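Local atomic coordinates of protein ACDH-11, isoform b (Caenorhabditis elegans, PDB entry 4Y9J), a protein that belongs to the acyl-CoA dehydrogenase family of flavoproteins and binds flavin-adenine dinucleotide as part of a four-chain assembly. Residues Arg36-Leu41 with Leu371-Ala376; Ser388-Met393 with Phe470-Glu475; Thr399-Leu404 with Thr530-Tyr535. One frame throughout, in Å; residues are numbered along the deposited sequence.

Contact 1: residues Arg36-Leu41 with Leu371-Ala376; sequences RTLRRL and LLFEAA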
# COMPACT_ATOMS: atom_id res chain seq x y z
N ARG B 36 29.50 -3.90 -35.24
CA ARG B 36 30.70 -4.54 -35.83
C ARG B 36 30.48 -6.04 -36.03
O ARG B 36 30.87 -6.57 -37.04
CB ARG B 36 31.98 -4.27 -35.03
CG ARG B 36 32.50 -2.85 -35.16
CD ARG B 36 33.98 -2.70 -34.84
NE ARG B 36 34.44 -3.13 -33.51
CZ ARG B 36 34.20 -2.50 -32.36
NH1 ARG B 36 33.48 -1.38 -32.32
NH2 ARG B 36 34.69 -2.99 -31.21
N THR B 37 29.81 -6.69 -35.08
CA THR B 37 29.56 -8.13 -35.10
C THR B 37 28.56 -8.50 -36.17
O THR B 37 28.78 -9.49 -36.89
CB THR B 37 29.01 -8.58 -33.74
OG1 THR B 37 29.94 -8.21 -32.74
CG2 THR B 37 28.75 -10.08 -33.71
N LEU B 38 27.50 -7.71 -36.32
CA LEU B 38 26.52 -7.93 -37.40
C LEU B 38 27.13 -7.75 -38.80
O LEU B 38 26.83 -8.49 -39.76
CB LEU B 38 25.28 -7.01 -37.25
CG LEU B 38 24.49 -7.16 -35.95
CD1 LEU B 38 23.28 -6.21 -35.96
CD2 LEU B 38 24.14 -8.62 -35.69
N ARG B 39 27.95 -6.72 -38.95
CA ARG B 39 28.72 -6.55 -40.19
C ARG B 39 29.51 -7.80 -40.60
O ARG B 39 29.62 -8.07 -41.76
CB ARG B 39 29.71 -5.42 -40.05
CG ARG B 39 29.15 -4.03 -40.18
CD ARG B 39 30.25 -3.01 -39.96
NE ARG B 39 29.66 -1.68 -40.05
CZ ARG B 39 29.37 -1.08 -41.20
NH1 ARG B 39 29.66 -1.65 -42.37
NH2 ARG B 39 28.81 0.13 -41.18
N ARG B 40 30.08 -8.53 -39.65
CA ARG B 40 30.87 -9.72 -39.95
C ARG B 40 30.03 -10.91 -40.26
O ARG B 40 30.39 -11.70 -41.08
CB ARG B 40 31.69 -10.12 -38.74
CG ARG B 40 32.72 -9.10 -38.40
CD ARG B 40 33.63 -9.61 -37.28
NE ARG B 40 34.42 -10.72 -37.81
CZ ARG B 40 34.37 -11.98 -37.39
NH1 ARG B 40 33.57 -12.34 -36.34
NH2 ARG B 40 35.15 -12.88 -38.01
N LEU B 41 28.94 -11.07 -39.53
CA LEU B 41 28.13 -12.30 -39.62
C LEU B 41 27.13 -12.32 -40.74
O LEU B 41 26.80 -13.37 -41.23
CB LEU B 41 27.40 -12.55 -38.29
CG LEU B 41 28.29 -12.78 -37.09
CD1 LEU B 41 27.51 -12.89 -35.78
CD2 LEU B 41 29.14 -14.01 -37.29
N LEU B 371 29.76 -15.23 -27.88
CA LEU B 371 29.25 -16.57 -27.67
C LEU B 371 27.76 -16.58 -27.99
O LEU B 371 27.28 -17.53 -28.57
CB LEU B 371 29.54 -17.07 -26.26
CG LEU B 371 29.42 -18.56 -25.86
CD1 LEU B 371 30.47 -19.38 -26.56
CD2 LEU B 371 29.53 -18.79 -24.35
N LEU B 372 27.03 -15.54 -27.55
CA LEU B 372 25.62 -15.42 -27.83
C LEU B 372 25.32 -15.41 -29.31
O LEU B 372 24.37 -16.06 -29.77
CB LEU B 372 25.08 -14.13 -27.24
CG LEU B 372 23.65 -13.74 -27.65
CD1 LEU B 372 22.62 -14.78 -27.21
CD2 LEU B 372 23.32 -12.36 -27.10
N PHE B 373 26.09 -14.63 -30.05
CA PHE B 373 25.87 -14.54 -31.50
C PHE B 373 26.34 -15.80 -32.25
O PHE B 373 25.73 -16.15 -33.23
CB PHE B 373 26.41 -13.21 -32.07
CG PHE B 373 25.44 -12.12 -31.86
CD1 PHE B 373 24.33 -12.02 -32.70
CD2 PHE B 373 25.53 -11.28 -30.77
CE1 PHE B 373 23.33 -11.07 -32.45
CE2 PHE B 373 24.52 -10.35 -30.50
CZ PHE B 373 23.43 -10.24 -31.36
N GLU B 374 27.33 -16.51 -31.73
CA GLU B 374 27.69 -17.84 -32.25
C GLU B 374 26.52 -18.81 -32.01
O GLU B 374 26.17 -19.59 -32.88
CB GLU B 374 28.95 -18.37 -31.55
CG GLU B 374 29.27 -19.85 -31.84
CD GLU B 374 29.93 -20.07 -33.18
OE1 GLU B 374 29.96 -19.13 -33.99
OE2 GLU B 374 30.38 -21.21 -33.43
N ALA B 375 25.86 -18.73 -30.85
CA ALA B 375 24.62 -19.54 -30.64
C ALA B 375 23.47 -19.18 -31.65
O ALA B 375 22.82 -20.05 -32.18
CB ALA B 375 24.17 -19.44 -29.19
N ALA B 376 23.24 -17.89 -31.88
CA ALA B 376 22.24 -17.40 -32.83
C ALA B 376 22.54 -17.88 -34.25
O ALA B 376 21.65 -18.33 -34.95
CB ALA B 376 22.21 -15.88 -32.82
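T37 and F373 mark where helical segments 36-41 and 371-376 face each other, their CA atoms 8.2 Å apart. The segment axes run in broadly the same direction, crossing at -33°, and come no closer than 11.6 Å, a gap bridged by side chains. From 371-376, F373 alone does the bridging, meeting three residues. L41 brings its CD1 to 3.9 Å from F373 CB, the two side chains crossing at about a right angle. One turn earlier T37 offers CG2 to the same F373 CB at 4.2 Å, while its hydroxyl is bonded back to the carbonyl of I33, just before the helix. L38 reaches the ring proper: CG anti to the carbonyl carbon (chi1 -59°) and an extended chi2 carry CD2 out to 4.1 Å from F373 CE1, although the CB bond does not point there. The apolar contact joins a helix of the AidB-type N-terminal family region to one of the acyl-CoA dehydrogenase C-terminal family region. Helix 121-135 closes the group, I126 touching L38 and V129 touching F373, and R40 ties helix 34-41 by salt bridges to D542 of helix 524-545 and to D546 just after it.

Contact 2: residues Ser388-Met393 with Phe470-Glu475; sequences SDVEAM and FGKRVE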
# COMPACT_ATOMS: atom_id res chain seq x y z
N SER B 388 26.67 -28.34 -40.69
CA SER B 388 27.61 -29.46 -40.67
C SER B 388 27.38 -30.29 -39.41
O SER B 388 26.70 -29.85 -38.47
CB SER B 388 29.05 -28.97 -40.68
OG SER B 388 29.33 -28.28 -39.48
N ASP B 389 27.92 -31.49 -39.38
CA ASP B 389 27.80 -32.31 -38.18
C ASP B 389 28.36 -31.54 -36.99
O ASP B 389 27.81 -31.61 -35.91
CB ASP B 389 28.51 -33.65 -38.35
CG ASP B 389 27.81 -34.56 -39.36
OD1 ASP B 389 26.63 -34.28 -39.72
OD2 ASP B 389 28.41 -35.53 -39.81
N VAL B 390 29.45 -30.80 -37.20
CA VAL B 390 30.10 -30.08 -36.11
C VAL B 390 29.20 -28.94 -35.62
O VAL B 390 29.06 -28.71 -34.39
CB VAL B 390 31.48 -29.54 -36.57
CG1 VAL B 390 31.99 -28.40 -35.69
CG2 VAL B 390 32.47 -30.68 -36.63
N GLU B 391 28.57 -28.25 -36.56
CA GLU B 391 27.66 -27.16 -36.20
C GLU B 391 26.42 -27.67 -35.45
O GLU B 391 25.92 -27.01 -34.53
CB GLU B 391 27.28 -26.35 -37.45
CG GLU B 391 28.36 -25.34 -37.84
CD GLU B 391 28.34 -24.95 -39.32
OE1 GLU B 391 27.63 -25.62 -40.11
OE2 GLU B 391 29.05 -23.97 -39.68
N ALA B 392 25.91 -28.83 -35.82
CA ALA B 392 24.79 -29.39 -35.05
C ALA B 392 25.23 -29.71 -33.63
O ALA B 392 24.53 -29.40 -32.67
CB ALA B 392 24.28 -30.65 -35.73
N MET B 393 26.41 -30.32 -33.48
CA MET B 393 26.90 -30.64 -32.12
C MET B 393 27.15 -29.38 -31.29
O MET B 393 26.78 -29.34 -30.11
CB MET B 393 28.16 -31.52 -32.15
CG MET B 393 27.82 -32.96 -32.53
SD MET B 393 29.26 -34.06 -32.53
CE MET B 393 29.89 -33.68 -34.16
N PHE B 470 34.13 -29.97 -30.68
CA PHE B 470 34.49 -28.71 -30.07
C PHE B 470 35.91 -28.32 -30.48
O PHE B 470 36.15 -27.16 -30.85
CB PHE B 470 34.38 -28.86 -28.55
CG PHE B 470 34.75 -27.62 -27.78
CD1 PHE B 470 34.16 -26.41 -28.06
CD2 PHE B 470 35.69 -27.70 -26.73
CE1 PHE B 470 34.48 -25.28 -27.30
CE2 PHE B 470 36.04 -26.58 -26.01
CZ PHE B 470 35.42 -25.37 -26.29
N GLY B 471 36.85 -29.29 -30.42
CA GLY B 471 38.24 -29.04 -30.82
C GLY B 471 38.33 -28.54 -32.30
O GLY B 471 39.10 -27.59 -32.66
N LYS B 472 37.54 -29.18 -33.16
CA LYS B 472 37.43 -28.76 -34.58
C LYS B 472 36.92 -27.33 -34.74
O LYS B 472 37.53 -26.54 -35.49
CB LYS B 472 36.52 -29.68 -35.35
CG LYS B 472 37.15 -31.02 -35.57
CD LYS B 472 36.26 -31.93 -36.36
CE LYS B 472 37.05 -33.20 -36.58
NZ LYS B 472 36.19 -34.16 -37.31
N ARG B 473 35.82 -26.98 -34.05
CA ARG B 473 35.32 -25.60 -34.07
C ARG B 473 36.38 -24.59 -33.58
O ARG B 473 36.67 -23.57 -34.24
CB ARG B 473 33.98 -25.49 -33.29
CG ARG B 473 33.30 -24.11 -33.30
CD ARG B 473 32.99 -23.63 -34.70
NE ARG B 473 32.46 -22.27 -34.76
CZ ARG B 473 32.83 -21.35 -35.65
NH1 ARG B 473 33.73 -21.63 -36.56
NH2 ARG B 473 32.29 -20.16 -35.67
N VAL B 474 36.99 -24.89 -32.43
CA VAL B 474 38.00 -23.97 -31.93
C VAL B 474 39.12 -23.77 -32.93
O VAL B 474 39.52 -22.66 -33.18
CB VAL B 474 38.59 -24.41 -30.59
CG1 VAL B 474 39.73 -23.49 -30.20
CG2 VAL B 474 37.54 -24.37 -29.52
N GLU B 475 39.62 -24.85 -33.50
CA GLU B 475 40.69 -24.71 -34.52
C GLU B 475 40.25 -23.94 -35.80
O GLU B 475 41.11 -23.15 -36.40
CB GLU B 475 41.30 -26.05 -34.86
CG GLU B 475 40.30 -27.07 -35.38
CD GLU B 475 40.64 -27.70 -36.74
OE1 GLU B 475 41.70 -28.36 -36.85
OE2 GLU B 475 39.78 -27.57 -37.67
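A capping box starts helix 389-419 beside helix 466-478, and V390, in the first turn after the cap, is the residue that meets the other helix. It projects toward segment 470-475 and lies opposite R473, their CA atoms 7.2 Å apart. Its two methyl groups divide the work. With CG1 anti to the backbone N (chi1 160°), that branch comes to 4.3 Å from R473 CB, at the base of the arginine. The other branch, CG2, meets K472 CD at 4.0 Å. The lysine chain is extended beyond CG and crosses the valine obliquely, so that its CD methylene meets the valine methyl. The meeting is one of methyl groups with the aliphatic parts of two basic side chains.

The box itself is built within segment 388-393. S388 OG accepts from E391 N at 3.0 Å, and E391 OE1 returns the bond by accepting from S388 N at 2.9 Å, with an N-H...O angle of 163°. That donor meets OE1 on the anti side of the carboxylate, 21° out of its plane. These two reciprocal bonds tie the serine at the N-cap to the glutamate and fix the first turn that carries V390.

The guanidinium of R473 turns to E374 of helix 352-383, with which it forms a salt bridge. At its end of helix 389-419 the contact lies near the surface, with E391 resting on L378 and L381 of helix 352-383, while on the inner side of helix 466-478 F470 and V474 pack against helices 486-512 and 524-545.

Contact 3: residues Thr399-Leu404 with Thr530-Tyr535; sequences TPVLKL and TIARIY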
# COMPACT_ATOMS: atom_id res chain seq x y z
N THR B 399 24.22 -24.06 -26.00
CA THR B 399 23.04 -23.51 -25.45
C THR B 399 23.11 -23.53 -23.91
O THR B 399 22.98 -22.45 -23.27
CB THR B 399 21.82 -24.26 -26.02
OG1 THR B 399 21.68 -23.86 -27.36
CG2 THR B 399 20.60 -23.80 -25.32
N PRO B 400 23.43 -24.70 -23.31
CA PRO B 400 23.51 -24.64 -21.84
C PRO B 400 24.76 -23.91 -21.31
O PRO B 400 24.67 -23.27 -20.24
CB PRO B 400 23.56 -26.12 -21.44
CG PRO B 400 24.10 -26.85 -22.67
CD PRO B 400 23.45 -26.09 -23.79
N VAL B 401 25.87 -24.02 -22.04
CA VAL B 401 27.13 -23.38 -21.66
C VAL B 401 26.91 -21.86 -21.64
O VAL B 401 27.22 -21.19 -20.66
CB VAL B 401 28.28 -23.78 -22.60
CG1 VAL B 401 29.52 -22.96 -22.29
CG2 VAL B 401 28.57 -25.26 -22.51
N LEU B 402 26.34 -21.34 -22.72
CA LEU B 402 26.00 -19.91 -22.79
C LEU B 402 25.08 -19.40 -21.68
O LEU B 402 25.39 -18.42 -20.97
CB LEU B 402 25.39 -19.59 -24.12
CG LEU B 402 24.81 -18.22 -24.34
CD1 LEU B 402 25.87 -17.15 -24.28
CD2 LEU B 402 24.08 -18.14 -25.66
N LYS B 403 23.97 -20.09 -21.52
CA LYS B 403 23.03 -19.73 -20.49
C LYS B 403 23.71 -19.73 -19.12
O LYS B 403 23.58 -18.74 -18.35
CB LYS B 403 21.82 -20.69 -20.51
CG LYS B 403 20.56 -20.28 -19.73
CD LYS B 403 20.72 -20.12 -18.23
CE LYS B 403 19.41 -20.30 -17.50
NZ LYS B 403 19.47 -20.04 -16.06
N LEU B 404 24.36 -20.81 -18.75
CA LEU B 404 24.86 -20.90 -17.40
C LEU B 404 26.01 -19.93 -17.19
O LEU B 404 26.18 -19.37 -16.09
CB LEU B 404 25.26 -22.32 -17.03
CG LEU B 404 26.45 -22.97 -17.70
CD1 LEU B 404 27.74 -22.68 -16.92
CD2 LEU B 404 26.25 -24.48 -17.85
N THR B 530 35.08 -23.79 -18.41
CA THR B 530 36.26 -23.89 -19.27
C THR B 530 35.85 -23.88 -20.72
O THR B 530 36.47 -23.23 -21.53
CB THR B 530 37.07 -25.13 -18.94
OG1 THR B 530 37.46 -25.06 -17.56
CG2 THR B 530 38.30 -25.20 -19.83
N ILE B 531 34.79 -24.62 -21.04
CA ILE B 531 34.23 -24.61 -22.38
C ILE B 531 33.83 -23.17 -22.78
O ILE B 531 34.24 -22.64 -23.89
CB ILE B 531 33.07 -25.61 -22.51
CG1 ILE B 531 33.63 -27.02 -22.38
CG2 ILE B 531 32.37 -25.46 -23.88
CD1 ILE B 531 32.62 -28.13 -22.26
N ALA B 532 33.10 -22.52 -21.89
CA ALA B 532 32.62 -21.19 -22.18
C ALA B 532 33.79 -20.29 -22.50
O ALA B 532 33.77 -19.58 -23.46
CB ALA B 532 31.83 -20.63 -21.02
N ARG B 533 34.85 -20.33 -21.69
CA ARG B 533 35.96 -19.40 -21.86
C ARG B 533 36.80 -19.70 -23.10
O ARG B 533 37.31 -18.79 -23.72
CB ARG B 533 36.82 -19.40 -20.63
CG ARG B 533 36.07 -18.85 -19.42
CD ARG B 533 36.84 -18.83 -18.12
NE ARG B 533 37.22 -20.18 -17.65
CZ ARG B 533 37.06 -20.72 -16.43
NH1 ARG B 533 36.47 -20.00 -15.42
NH2 ARG B 533 37.53 -22.00 -16.23
N ILE B 534 37.04 -20.98 -23.37
CA ILE B 534 37.76 -21.40 -24.56
C ILE B 534 37.02 -20.92 -25.81
O ILE B 534 37.62 -20.35 -26.74
CB ILE B 534 37.98 -22.95 -24.59
CG1 ILE B 534 39.03 -23.31 -23.51
CG2 ILE B 534 38.45 -23.43 -25.99
CD1 ILE B 534 39.21 -24.79 -23.28
N TYR B 535 35.74 -21.21 -25.83
CA TYR B 535 34.91 -20.90 -27.00
C TYR B 535 34.87 -19.38 -27.17
O TYR B 535 35.07 -18.87 -28.29
CB TYR B 535 33.51 -21.50 -26.80
CG TYR B 535 32.77 -21.89 -28.06
CD1 TYR B 535 32.99 -21.25 -29.28
CD2 TYR B 535 31.77 -22.89 -28.00
CE1 TYR B 535 32.28 -21.65 -30.44
CE2 TYR B 535 31.05 -23.28 -29.13
CZ TYR B 535 31.26 -22.64 -30.32
OH TYR B 535 30.50 -23.02 -31.38
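V401 sets its two methyl groups against two successive residues of segment 530-535, one against the I531 methyl branch, the other against CB and CA of A532. Its CG1, anti to the backbone N (chi1 172°), points at A532 and lies 3.5 Å from A532 CB and 3.6 Å from A532 CA. The small alanine side chain thus lets the valine reach the surface of the opposite helix, and the CA atoms of V401 and A532 come within 5.9 Å of each other, a close approach for two helices.

The second branch, V401 CG2, meets I531 CG2 at 4.0 Å. In I531 it is this CG2 branch that stands anti to the backbone N, while CG1 is anti to the carbonyl carbon (chi1 -68°); this torsion turns CG2 to the valine, and CG2 makes the contact. The same I531 CG2 is also 4.1 Å from V401 CG1, so it sits against both arms of the valine, and the two side chains cross at about a right angle. All three residues are buried, and the contact is made entirely of carbon atoms.

V456 of helix 449-461 also touches V401, and F460 of that helix touches I531, extending the apolar cluster. F470 of helix 466-478 packs on I531 as well, and Y405, one turn further along helix 389-419, rests on A532. The kink at P400, whose N makes no bond to the preceding turn, falls immediately before V401. The alanine at the nearest CA pair lets two helices of this all-helical bundle approach closely, joining the acyl-CoA dehydrogenase C-terminal family region to the ACDH-11-type C-terminal region.

The three contacts form one connected helical region: contacts 2 and 3 share helix 389-419, which follows helix 352-383 of contact 1 in the chain. Their centres are 17 Å (1 and 2), 15 Å (1 and 3) and 14 Å (2 and 3) apart. E374 is the polar junction: its OE2 lies 2.7 Å from R473 NE, a salt bridge to contact 2, and 2.7 Å from Y535 OH, a probable hydrogen bond to contact 3. Apolar links run alongside, with A375 CB 3.8 Å from L402 CD2 and F470 CZ 3.6 Å from I534 CG2. In contact 3, the V401 side chain lies about 11 Å from the bound UCC, too far for direct contact.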